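Local structure of adenosine deaminase 1 (Arthrobacter aurescens, 3RYS) at residues H223-M228 with A261-P266. The protein probably catalyses the zinc-dependent hydrolytic deamination of adenine to hypoxanthine, a step of purine salvage and nitrogen catabolism. Residues are numbered along the deposited sequence; the frame is centred on the assembly and turned at random.
Sequences HGIRCM and ADHPLP. With ADE (adenine), chain D.
Ile225 and His263 meet at about a right angle on the rim of the TIM barrel of this adenosine deaminase family member, where the loop after strand 220-221 faces the turn that enters helix 265-270. His263 can be followed outward from its backbone. CB carries CG roughly anti to the backbone N (chi1 -157°), beside the carbonyl carbon, which brings the ring edge forward to the N-H of Leu265. There ND1 accepts a hydrogen bond from Leu265 N at 3.0 Å, the donor lying close to the ring plane; this is the capping bond of helix 265-270. One face of the ring is covered near its rim by Pro264 CD. CE1, between the two nitrogens, reaches obliquely across to Ile225 CG2 at 4.1 Å. NE2, at the far end, is hydrogen-bonded to ND2 of Asn251 in helix 248-253, a residue that Ile225 also packs against, so this asparagine touches both partners. With both nitrogens engaged, the two bonds should hold the ring's rotation, and it offers Ile225 a carbon.

One turn further along the 3-10 segment, Met228 lays its CG 4.3 Å from Pro264 CB, a second apolar contact between two partly exposed residues. The 3-10 segment opens with Cys227 N bonded to Gly224 O at 3.1 Å, followed by a weak bond of 3.4 Å from Met228 N to Ile225 O.

The same loop begins in the active site. His223, part of the adenine pocket and predicted to be important for catalysis, meets the rings of His19 and His199, two zinc ligands. Its NE2 points at the exocyclic amino group of adenine, 3.0 Å from N6, which lies at the edge of the imidazole, near its plane.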
loop_
_atom_site.group_PDB
_atom_site.type_symbol
_atom_site.label_atom_id
_atom_site.label_comp_id
_atom_site.label_asym_id
_atom_site.label_seq_id
_atom_site.Cartn_x
_atom_site.Cartn_y
_atom_site.Cartn_z
ATOM N N HIS A 223 7.600 0.819 2.985
ATOM C CA HIS A 223 8.341 -0.138 3.808
ATOM C C HIS A 223 9.486 0.560 4.556
ATOM O O HIS A 223 9.290 1.085 5.652
ATOM C CB HIS A 223 8.847 -1.331 2.985
ATOM C CG HIS A 223 7.761 -2.254 2.529
ATOM N ND1 HIS A 223 6.964 -2.959 3.407
ATOM C CD2 HIS A 223 7.341 -2.597 1.286
ATOM C CE1 HIS A 223 6.095 -3.685 2.726
ATOM N NE2 HIS A 223 6.306 -3.489 1.438
ATOM N N GLY A 224 10.676 0.563 3.964
ATOM C CA GLY A 224 11.805 1.291 4.518
ATOM C C GLY A 224 12.442 0.692 5.762
ATOM O O GLY A 224 13.305 1.316 6.374
ATOM N N ILE A 225 12.040 -0.517 6.137
ATOM C CA ILE A 225 12.526 -1.106 7.381
ATOM C C ILE A 225 14.028 -1.409 7.385
ATOM O O ILE A 225 14.652 -1.470 8.449
ATOM C CB ILE A 225 11.754 -2.381 7.759
ATOM C CG1 ILE A 225 11.898 -3.435 6.660
ATOM C CG2 ILE A 225 10.287 -2.060 8.031
ATOM C CD1 ILE A 225 11.559 -4.841 7.123
ATOM N N ARG A 226 14.612 -1.601 6.206
ATOM C CA ARG A 226 16.038 -1.914 6.136
ATOM C C ARG A 226 16.920 -0.682 6.324
ATOM O O ARG A 226 18.147 -0.775 6.309
ATOM C CB ARG A 226 16.390 -2.658 4.848
ATOM C CG ARG A 226 15.965 -4.118 4.865
ATOM C CD ARG A 226 16.672 -4.909 3.788
ATOM N NE ARG A 226 18.114 -4.938 4.005
ATOM C CZ ARG A 226 19.000 -5.343 3.099
ATOM N NH1 ARG A 226 18.590 -5.748 1.905
ATOM N NH2 ARG A 226 20.298 -5.334 3.384
ATOM N N CYS A 227 16.291 0.471 6.523
ATOM C CA CYS A 227 17.030 1.693 6.799
ATOM C C CYS A 227 17.763 1.561 8.127
ATOM O O CYS A 227 18.764 2.233 8.365
ATOM C CB CYS A 227 16.083 2.890 6.858
ATOM S SG CYS A 227 15.075 2.931 8.354
ATOM N N MET A 228 17.257 0.687 8.990
ATOM C CA MET A 228 17.837 0.499 10.314
ATOM C C MET A 228 19.280 -0.003 10.249
ATOM O O MET A 228 19.990 0.004 11.250
ATOM C CB MET A 228 16.978 -0.463 11.137
ATOM C CG MET A 228 15.585 0.060 11.481
ATOM S SD MET A 228 15.591 1.338 12.759
ATOM C CE MET A 228 15.871 2.808 11.784
ATOM N N ALA A 261 7.068 -10.244 16.836
ATOM C CA ALA A 261 7.706 -9.814 18.075
ATOM C C ALA A 261 9.082 -9.215 17.800
ATOM O O ALA A 261 9.661 -8.534 18.649
ATOM C CB ALA A 261 7.807 -10.972 19.057
ATOM N N ASP A 262 9.592 -9.458 16.599
ATOM C CA ASP A 262 10.919 -8.993 16.222
ATOM C C ASP A 262 10.879 -7.737 15.355
ATOM O O ASP A 262 11.915 -7.287 14.871
ATOM C CB ASP A 262 11.671 -10.103 15.479
ATOM C CG ASP A 262 11.791 -11.375 16.299
ATOM O OD1 ASP A 262 12.180 -11.283 17.486
ATOM O OD2 ASP A 262 11.496 -12.464 15.758
ATOM N N HIS A 263 9.695 -7.167 15.156
ATOM C CA HIS A 263 9.561 -6.045 14.230
ATOM C C HIS A 263 10.127 -4.734 14.779
ATOM O O HIS A 263 9.905 -4.397 15.941
ATOM C CB HIS A 263 8.112 -5.853 13.801
ATOM C CG HIS A 263 7.970 -5.140 12.495
ATOM N ND1 HIS A 263 8.129 -3.775 12.370
ATOM C CD2 HIS A 263 7.701 -5.602 11.251
ATOM C CE1 HIS A 263 7.958 -3.430 11.107
ATOM N NE2 HIS A 263 7.697 -4.520 10.407
ATOM N N PRO A 264 10.857 -3.988 13.931
ATOM C CA PRO A 264 11.536 -2.736 14.294
ATOM C C PRO A 264 10.589 -1.575 14.550
ATOM O O PRO A 264 11.035 -0.552 15.056
ATOM C CB PRO A 264 12.375 -2.414 13.052
ATOM C CG PRO A 264 12.403 -3.671 12.242
ATOM C CD PRO A 264 11.123 -4.368 12.534
ATOM N N LEU A 265 9.315 -1.719 14.201
ATOM C CA LEU A 265 8.372 -0.604 14.313
ATOM C C LEU A 265 8.449 0.173 15.635
ATOM O O LEU A 265 8.531 1.400 15.625
ATOM C CB LEU A 265 6.936 -1.058 14.051
ATOM C CG LEU A 265 5.982 0.135 14.055
ATOM C CD1 LEU A 265 6.314 1.052 12.895
ATOM C CD2 LEU A 265 4.530 -0.306 14.003
ATOM N N PRO A 266 8.415 -0.536 16.778
ATOM C CA PRO A 266 8.486 0.172 18.063
ATOM C C PRO A 266 9.733 1.047 18.156
ATOM O O PRO A 266 9.639 2.212 18.530
ATOM C CB PRO A 266 8.570 -0.965 19.088
ATOM C CG PRO A 266 7.988 -2.147 18.406
ATOM C CD PRO A 266 8.312 -1.997 16.951
HETATM N N9 ADE D . 3.723 -5.590 -5.034
HETATM C C8 ADE D . 2.615 -5.650 -4.230
HETATM N N7 ADE D . 2.874 -5.544 -2.943
HETATM C C5 ADE D . 4.255 -5.409 -2.904
HETATM C C6 ADE D . 5.162 -5.257 -1.833
HETATM N N6 ADE D . 4.779 -5.219 -0.552
HETATM N N1 ADE D . 6.476 -5.147 -2.135
HETATM C C2 ADE D . 6.850 -5.189 -3.422
HETATM N N3 ADE D . 6.093 -5.327 -4.515
HETATM C C4 ADE D . 4.795 -5.435 -4.182
#